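Local atomic coordinates of beta-1,3-glucosyltransferase (PDB entry 5JVV), a protein that is a carbohydrate-active enzyme, probably of the GH16 family, built as a beta-jelly-roll sandwich of two curved, mostly antiparallel sheets. Residues V45-T48 and S52-L55; M131-K136 and E193-W198; C139-D144 and G149-N154. All coordinates share one frame; numbering follows the deposited sequence. Where two conformers were deposited one is given.

Interaction 1 of 3, residues V45-T48 and S52-L55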
loop_
_atom_site.group_PDB
_atom_site.type_symbol
_atom_site.label_atom_id
_atom_site.label_comp_id
_atom_site.label_asym_id
_atom_site.label_seq_id
_atom_site.Cartn_x
_atom_site.Cartn_y
_atom_site.Cartn_z
ATOM N N VAL A 45 -9.141 -14.527 -3.483
ATOM C CA VAL A 45 -9.395 -14.137 -2.102
ATOM C C VAL A 45 -9.784 -15.372 -1.320
ATOM O O VAL A 45 -10.629 -16.165 -1.763
ATOM C CB VAL A 45 -10.531 -13.097 -2.003
ATOM C CG1 VAL A 45 -10.979 -12.923 -0.551
ATOM C CG2 VAL A 45 -10.080 -11.762 -2.583
ATOM N N LYS A 46 -9.170 -15.539 -0.155
ATOM C CA LYS A 46 -9.488 -16.660 0.717
ATOM C C LYS A 46 -8.991 -16.347 2.114
ATOM O O LYS A 46 -8.130 -15.478 2.300
ATOM C CB LYS A 46 -8.829 -17.942 0.207
ATOM C CG LYS A 46 -7.309 -17.867 0.110
ATOM C CD LYS A 46 -6.733 -19.056 -0.667
ATOM C CE LYS A 46 -5.217 -18.933 -0.814
ATOM N NZ LYS A 46 -4.657 -19.968 -1.746
ATOM N N VAL A 47 -9.537 -17.059 3.095
ATOM C CA VAL A 47 -8.986 -17.028 4.448
ATOM C C VAL A 47 -8.149 -18.287 4.561
ATOM O O VAL A 47 -8.598 -19.381 4.192
ATOM C CB VAL A 47 -10.084 -17.012 5.518
ATOM C CG1 VAL A 47 -9.471 -17.119 6.912
ATOM C CG2 VAL A 47 -10.909 -15.751 5.405
ATOM N N THR A 48 -6.910 -18.139 5.012
ATOM C CA THR A 48 -6.009 -19.277 5.074
ATOM C C THR A 48 -6.219 -20.080 6.353
ATOM O O THR A 48 -6.934 -19.654 7.271
ATOM C CB THR A 48 -4.532 -18.859 5.005
ATOM O OG1 THR A 48 -4.126 -18.317 6.272
ATOM C CG2 THR A 48 -4.296 -17.826 3.894
ATOM N N SER A 52 -5.177 -15.934 8.414
ATOM C CA SER A 52 -4.869 -14.700 7.700
ATOM C C SER A 52 -5.741 -14.567 6.461
ATOM O O SER A 52 -6.399 -15.526 6.046
ATOM C CB SER A 52 -3.407 -14.699 7.282
ATOM O OG SER A 52 -3.162 -15.813 6.444
ATOM N N VAL A 53 -5.742 -13.375 5.876
ATOM C CA VAL A 53 -6.474 -13.113 4.649
ATOM C C VAL A 53 -5.508 -13.004 3.468
ATOM O O VAL A 53 -4.530 -12.254 3.512
ATOM C CB VAL A 53 -7.311 -11.821 4.774
ATOM C CG1 VAL A 53 -7.878 -11.415 3.414
ATOM C CG2 VAL A 53 -8.432 -12.017 5.784
ATOM N N TYR A 54 -5.795 -13.765 2.419
ATOM C CA TYR A 54 -5.024 -13.755 1.186
ATOM C C TYR A 54 -5.764 -12.921 0.143
ATOM O O TYR A 54 -6.948 -13.161 -0.125
ATOM C CB TYR A 54 -4.854 -15.201 0.690
ATOM C CG TYR A 54 -4.279 -15.376 -0.707
ATOM C CD1 TYR A 54 -2.940 -15.719 -0.889
ATOM C CD2 TYR A 54 -5.077 -15.246 -1.838
ATOM C CE1 TYR A 54 -2.408 -15.893 -2.155
ATOM C CE2 TYR A 54 -4.554 -15.421 -3.112
ATOM C CZ TYR A 54 -3.216 -15.746 -3.261
ATOM O OH TYR A 54 -2.683 -15.921 -4.524
ATOM N N LEU A 55 -5.070 -11.937 -0.423
ATOM C CA LEU A 55 -5.568 -11.168 -1.570
ATOM C C LEU A 55 -4.537 -11.292 -2.684
ATOM O O LEU A 55 -3.458 -10.713 -2.600
ATOM C CB LEU A 55 -5.737 -9.692 -1.210
ATOM C CG LEU A 55 -6.415 -9.322 0.109
ATOM C CD1 LEU A 55 -6.297 -7.818 0.330
ATOM C CD2 LEU A 55 -7.885 -9.782 0.116
#

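Interaction 2 of 3, residues M131-K136 and E193-W198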
loop_
_atom_site.group_PDB
_atom_site.type_symbol
_atom_site.label_atom_id
_atom_site.label_comp_id
_atom_site.label_asym_id
_atom_site.label_seq_id
_atom_site.Cartn_x
_atom_site.Cartn_y
_atom_site.Cartn_z
ATOM N N MET A 131 6.960 5.743 1.062
ATOM C CA MET A 131 5.833 6.353 1.758
ATOM C C MET A 131 5.611 7.708 1.117
ATOM O O MET A 131 6.568 8.455 0.905
ATOM C CB MET A 131 6.165 6.534 3.243
ATOM C CG MET A 131 6.375 5.198 3.975
ATOM S SD MET A 131 7.234 5.389 5.542
ATOM C CE MET A 131 8.901 5.669 4.932
ATOM N N VAL A 132 4.362 8.029 0.790
ATOM C CA VAL A 132 4.067 9.279 0.083
ATOM C C VAL A 132 2.829 9.941 0.674
ATOM O O VAL A 132 1.835 9.263 0.939
ATOM C CB VAL A 132 3.766 9.029 -1.417
ATOM C CG1 VAL A 132 3.691 10.358 -2.180
ATOM C CG2 VAL A 132 4.810 8.126 -2.054
ATOM N N LEU A 133 2.885 11.256 0.885
ATOM C CA LEU A 133 1.658 12.012 1.118
ATOM C C LEU A 133 1.439 12.979 -0.036
ATOM O O LEU A 133 2.400 13.495 -0.613
ATOM C CB LEU A 133 1.720 12.800 2.429
ATOM C CG LEU A 133 1.105 12.152 3.673
ATOM C CD1 LEU A 133 1.737 10.802 4.000
ATOM C CD2 LEU A 133 1.203 13.092 4.875
ATOM N N HIS A 134 0.174 13.201 -0.376
ATOM C CA HIS A 134 -0.213 14.280 -1.274
ATOM C C HIS A 134 -1.240 15.088 -0.513
ATOM O O HIS A 134 -2.199 14.522 0.014
ATOM C CB HIS A 134 -0.856 13.731 -2.556
ATOM C CG HIS A 134 0.039 12.837 -3.357
ATOM N ND1 HIS A 134 0.942 13.319 -4.279
ATOM C CD2 HIS A 134 0.153 11.488 -3.389
ATOM C CE1 HIS A 134 1.577 12.307 -4.840
ATOM N NE2 HIS A 134 1.120 11.185 -4.316
ATOM N N THR A 135 -1.044 16.401 -0.438
ATOM C CA THR A 135 -1.947 17.258 0.324
ATOM C C THR A 135 -2.533 18.347 -0.559
ATOM O O THR A 135 -1.923 18.722 -1.560
ATOM C CB THR A 135 -1.228 17.935 1.516
ATOM O OG1 THR A 135 -0.126 18.726 1.039
ATOM C CG2 THR A 135 -0.703 16.903 2.508
ATOM N N LYS A 136 -3.698 18.876 -0.181
ATOM C CA LYS A 136 -4.242 20.049 -0.889
ATOM C C LYS A 136 -3.456 21.315 -0.547
ATOM O O LYS A 136 -3.148 22.125 -1.431
ATOM C CB LYS A 136 -5.728 20.258 -0.560
ATOM C CG LYS A 136 -6.668 19.178 -1.083
ATOM C CD LYS A 136 -8.050 19.242 -0.406
ATOM C CE LYS A 136 -8.978 20.237 -1.088
ATOM N NZ LYS A 136 -10.328 20.341 -0.447
ATOM N N GLU A 193 -1.050 17.515 13.932
ATOM C CA GLU A 193 0.242 18.064 13.537
ATOM C C GLU A 193 1.029 17.177 12.585
ATOM O O GLU A 193 1.821 17.676 11.781
ATOM C CB GLU A 193 1.076 18.353 14.780
ATOM C CG GLU A 193 0.514 19.490 15.614
ATOM C CD GLU A 193 0.983 19.458 17.057
ATOM O OE1 GLU A 193 1.788 18.571 17.414
ATOM O OE2 GLU A 193 0.537 20.325 17.837
ATOM N N PHE A 194 0.833 15.864 12.675
ATOM C CA PHE A 194 1.677 14.964 11.904
ATOM C C PHE A 194 1.036 13.627 11.567
ATOM O O PHE A 194 0.058 13.206 12.188
ATOM C CB PHE A 194 3.020 14.734 12.621
ATOM C CG PHE A 194 2.898 14.157 14.016
ATOM C CD1 PHE A 194 2.557 12.820 14.213
ATOM C CD2 PHE A 194 3.174 14.941 15.123
ATOM C CE1 PHE A 194 2.462 12.293 15.492
ATOM C CE2 PHE A 194 3.090 14.418 16.409
ATOM C CZ PHE A 194 2.726 13.093 16.587
ATOM N N ILE A 195 1.597 12.977 10.556
ATOM C CA ILE A 195 1.360 11.563 10.321
ATOM C C ILE A 195 2.714 10.880 10.416
ATOM O O ILE A 195 3.653 11.238 9.701
ATOM C CB ILE A 195 0.712 11.319 8.943
ATOM C CG1 ILE A 195 -0.755 11.746 9.001
ATOM C CG2 ILE A 195 0.807 9.849 8.556
ATOM C CD1 ILE A 195 -1.331 12.097 7.663
ATOM N N LYS A 196 2.828 9.919 11.327
ATOM C CA LYS A 196 4.066 9.163 11.481
ATOM C C LYS A 196 3.834 7.724 11.073
ATOM O O LYS A 196 2.808 7.136 11.426
ATOM C CB LYS A 196 4.557 9.222 12.924
ATOM C CG LYS A 196 5.087 10.587 13.325
ATOM C CD LYS A 196 5.425 10.622 14.813
ATOM C CE LYS A 196 5.959 11.980 15.234
ATOM N NZ LYS A 196 6.316 12.001 16.697
ATOM N N LEU A 197 4.781 7.164 10.324
ATOM C CA LEU A 197 4.682 5.776 9.866
ATOM C C LEU A 197 5.876 4.964 10.358
ATOM O O LEU A 197 7.015 5.434 10.278
ATOM C CB LEU A 197 4.607 5.711 8.339
ATOM C CG LEU A 197 3.487 6.517 7.679
ATOM C CD1 LEU A 197 3.624 6.474 6.156
ATOM C CD2 LEU A 197 2.138 5.962 8.093
ATOM N N TRP A 198 5.610 3.759 10.867
ATOM C CA TRP A 198 6.665 2.852 11.308
ATOM C C TRP A 198 6.535 1.517 10.589
ATOM O O TRP A 198 5.428 1.082 10.265
ATOM C CB TRP A 198 6.563 2.552 12.807
ATOM C CG TRP A 198 6.811 3.680 13.776
ATOM C CD1 TRP A 198 7.973 3.939 14.467
ATOM C CD2 TRP A 198 5.856 4.649 14.227
ATOM N NE1 TRP A 198 7.799 5.028 15.292
ATOM C CE2 TRP A 198 6.511 5.484 15.161
ATOM C CE3 TRP A 198 4.514 4.906 13.915
ATOM C CZ2 TRP A 198 5.865 6.542 15.800
ATOM C CZ3 TRP A 198 3.874 5.961 14.550
ATOM C CH2 TRP A 198 4.554 6.770 15.482
#

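Interaction 3 of 3, residues C139-D144 and G149-N154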
loop_
_atom_site.group_PDB
_atom_site.type_symbol
_atom_site.label_atom_id
_atom_site.label_comp_id
_atom_site.label_asym_id
_atom_site.label_seq_id
_atom_site.Cartn_x
_atom_site.Cartn_y
_atom_site.Cartn_z
ATOM N N CYS A 139 2.464 22.194 2.195
ATOM C CA CYS A 139 3.018 21.419 3.298
ATOM C C CYS A 139 4.410 20.961 2.913
ATOM O O CYS A 139 4.563 20.196 1.955
ATOM C CB CYS A 139 2.159 20.169 3.549
ATOM S SG CYS A 139 0.493 20.454 4.170
ATOM N N GLU A 140 5.414 21.422 3.645
ATOM C CA GLU A 140 6.784 20.942 3.486
ATOM C C GLU A 140 7.141 20.107 4.707
ATOM O O GLU A 140 7.024 20.583 5.841
ATOM C CB GLU A 140 7.762 22.122 3.374
ATOM C CG GLU A 140 9.234 21.703 3.251
ATOM C CD GLU A 140 10.229 22.834 3.506
ATOM O OE1 GLU A 140 11.446 22.538 3.605
ATOM O OE2 GLU A 140 9.815 24.015 3.622
ATOM N N ILE A 141 7.574 18.867 4.499
ATOM C CA ILE A 141 8.003 18.039 5.627
ATOM C C ILE A 141 9.458 18.364 5.972
ATOM O O ILE A 141 10.302 18.531 5.081
ATOM C CB ILE A 141 7.798 16.523 5.381
ATOM C CG1 ILE A 141 8.481 16.055 4.089
ATOM C CG2 ILE A 141 6.316 16.198 5.286
ATOM C CD1 ILE A 141 8.452 14.521 3.946
ATOM N N THR A 142 9.744 18.490 7.263
ATOM C CA THR A 142 11.042 18.990 7.713
ATOM C C THR A 142 11.616 18.181 8.878
ATOM O O THR A 142 12.445 18.687 9.643
ATOM C CB THR A 142 10.953 20.468 8.151
ATOM O OG1 THR A 142 10.027 20.597 9.244
ATOM C CG2 THR A 142 10.491 21.354 6.995
ATOM N N SER A 143 11.178 16.932 9.009
ATOM C CA SER A 143 11.581 16.102 10.144
ATOM C C SER A 143 12.516 14.959 9.743
ATOM O O SER A 143 12.486 13.889 10.353
ATOM C CB SER A 143 10.344 15.556 10.871
ATOM O OG SER A 143 9.632 16.611 11.505
ATOM N N ASP A 144 13.354 15.190 8.731
ATOM C CA ASP A 144 14.272 14.158 8.230
ATOM C C ASP A 144 15.295 13.734 9.294
ATOM O O ASP A 144 16.003 12.736 9.132
ATOM C CB ASP A 144 14.954 14.612 6.921
ATOM C CG ASP A 144 15.851 13.528 6.304
ATOM O OD1 ASP A 144 15.327 12.569 5.679
ATOM O OD2 ASP A 144 17.089 13.645 6.428
ATOM N N GLY A 149 13.816 6.686 7.674
ATOM C CA GLY A 149 13.759 6.728 6.223
ATOM C C GLY A 149 14.457 7.957 5.666
ATOM O O GLY A 149 14.916 8.821 6.413
ATOM N N THR A 150 14.542 8.032 4.344
ATOM C CA THR A 150 15.213 9.154 3.698
ATOM C C THR A 150 14.219 9.935 2.858
ATOM O O THR A 150 13.592 9.380 1.955
ATOM C CB THR A 150 16.365 8.664 2.797
ATOM O OG1 THR A 150 17.304 7.915 3.580
ATOM C CG2 THR A 150 17.090 9.848 2.163
ATOM N N THR A 151 14.067 11.224 3.150
ATOM C CA THR A 151 13.160 12.061 2.363
ATOM C C THR A 151 13.763 12.329 0.988
ATOM O O THR A 151 14.905 12.799 0.889
ATOM C CB THR A 151 12.894 13.408 3.050
ATOM O OG1 THR A 151 12.272 13.183 4.325
ATOM C CG2 THR A 151 11.991 14.266 2.175
ATOM N N THR A 152 13.017 11.999 -0.068
ATOM C CA THR A 152 13.485 12.249 -1.436
ATOM C C THR A 152 12.738 13.394 -2.116
ATOM O O THR A 152 13.183 13.914 -3.132
ATOM C CB THR A 152 13.428 10.975 -2.309
ATOM O OG1 THR A 152 12.093 10.469 -2.333
ATOM C CG2 THR A 152 14.345 9.907 -1.750
ATOM N N SER A 153 11.594 13.773 -1.558
ATOM C CA SER A 153 10.840 14.934 -2.020
ATOM C C SER A 153 10.125 15.527 -0.817
ATOM O O SER A 153 9.393 14.809 -0.132
ATOM C CB SER A 153 9.826 14.517 -3.088
ATOM O OG SER A 153 8.929 15.575 -3.379
ATOM N N ASN A 154 10.325 16.815 -0.550
ATOM C CA ASN A 154 9.764 17.400 0.668
ATOM C C ASN A 154 8.483 18.234 0.557
ATOM O O ASN A 154 7.961 18.671 1.572
ATOM C CB ASN A 154 10.829 18.173 1.460
ATOM C CG ASN A 154 11.352 19.384 0.718
ATOM O OD1 ASN A 154 10.830 19.765 -0.328
ATOM N ND2 ASN A 154 12.400 19.990 1.257
HETATM O O HOH W 1 12.684 20.506 4.276
HETATM O O HOH W 2 11.698 15.506 5.549
#

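Interaction 1 of 3, residues V45-T48 and S52-L55
The Lys46 side chain lies across one face of the Tyr54 ring. Its CE sits 3.7 Å from Tyr54 CG, offset toward the rim. The charged end goes further over the ring, with Lys46 NZ 4.5 Å from the centroid of Tyr54 and almost exactly on the ring normal. This is a cation-pi contact, with a CH-pi contact from CE beneath it. Lys46 CG stands between the backbone N and the carbonyl carbon (chi1 59°). From there the extended chain rises past Tyr54 CB and over the ring. Tyr54 also stacks with Tyr288. Below this pair, the strands are joined by two backbone bonds. Tyr54 N to Lys46 O is short, at 2.9 Å, and nearly straight. Lys46 N to Tyr54 O is longer, at 3.3 Å, and more bent. A third bond, from Thr48 N to Ser52 O, comes just before the turn. There the hydroxyls Thr48 OG1 and Ser52 OG are 2.7 Å apart. Ser50 OG bonds Thr48 OG1 and, weakly, Ser52 OG; the stronger partner of Ser52 OG is Glu290, so a small polar cluster gathers at the turn. The other face carries Val45, Val47, Val53 and Leu55. The Val45 and Leu55 side chains lie alongside each other, with Val45 CG2 4.0 Å from Leu55 CD2. This face packs on helix 11-16 and strand 70-77. Strand 53-55 is bonded in turn to strand 289-297. The contact is an antiparallel beta hairpin added to one sheet of the sandwich, with an apolar inner face and a Lys-Tyr pair on the outer one.

Interaction 2 of 3, residues M131-K136 and E193-W198
Met131 and Leu197 make the closer half of this contact. The two side chains overlap while running opposite ways. Leu197 CD1 settles against the middle of the methionine chain, 3.7 Å from Met131 CG and 3.8 Å from Met131 SD. The sulfur also reaches Leu197 CB, at 3.9 Å. Met131 CG is anti to the carbonyl carbon (chi1 -64°) and the chain runs on extended to SD, alongside the leucine; the bend at chi3 (-75°) then turns CE away. Phe226 touches both residues and helps enclose them. Next along the strands, Leu133 and Ile195 cross at an angle and meet through methyl groups alone, Leu133 CD2 to Ile195 CD1 at 3.9 Å. Ile195 CG1 is anti to its carbonyl carbon (chi1 -74°), and CD1 extends the branch toward the leucine. Ile117 covers both members of this pair. All four residues are buried.

The contact fades toward the other end. Beyond Leu133 and Ile195 the chains part, and Lys136 and Glu193 are both exposed, each far from the opposite segment. Phe194 and Lys196 are directed to the outer side of their strand, where Lys196 CE lies 3.5 Å above the plane of the Phe194 ring.

The backbones stay well apart, with the CA atoms of Met131 and Leu197 8.2 Å from each other. They belong to two different sheets, and Met131 and Leu133 make their backbone bonds to Val167 and Cys165. No hydrogen bond crosses the gap. The two sheets are therefore held together here by apolar contact between side chains, without directional bonds to fix the fit.

Interaction 3 of 3, residues C139-D144 and G149-N154
A carboxylate oxygen, not a backbone carbonyl, receives the N-H of Thr151: Asp144 OD1 takes it at 3.1 Å, nearly straight and close to the oxygen's own C-O axis. The loop 139-144 thus grips the end strand 150-153, which carries a classic beta bulge at Thr152 and Ser153, opposite Val166. With chi1 at -176° the Asp144 carboxylate swings clear of its own backbone N and reaches the strand. At the other end the bond is an ordinary one, Ile141 N to Asn154 O at 3.0 Å. Glu140 CA makes a CA-H...O contact with the same Asn154 O, at 3.2 Å. Between the two bonds Ile141 CD1 rests on Thr151 CG2 at 4.0 Å, and Phe226 and Val167 also meet that isoleucine. Cys139 is tied by a disulfide to Cys230.

The Glu140 and Asn154 side chains run together with their flat ends turned 60° apart. A water donates a hydrogen bond to Ile141 O and accepts a weak one from Asn154 ND2; its link to Glu140 OE1 is doubtful, being very short. Thr151 OG1 is hydrogen-bonded to Gln147 NE2 and, at 2.7 Å, to a second water, which binds Ile141 O only weakly.

Overall arrangement
From the N terminus, interaction 1 comes first. It closes a short turn, with residues 49-51 between its segments, and makes strands 45-47 and 53-55 a hairpin. It lies on the opposite side of the chain's centre from the others, about 28 Å from interaction 2 and 35 Å from interaction 3, centre to centre. Interaction 2 then closes a long loop of 56 residues and joins the two sheets through strands 130-134 and 195-201. Interaction 3 falls wholly within that loop. It closes the short loop 145-148 and sets segment 139-144, which has no regular structure, against strand 150-153, in the same sheet as strand 130-134. Its centre is about 10 Å from that of interaction 2. None cross.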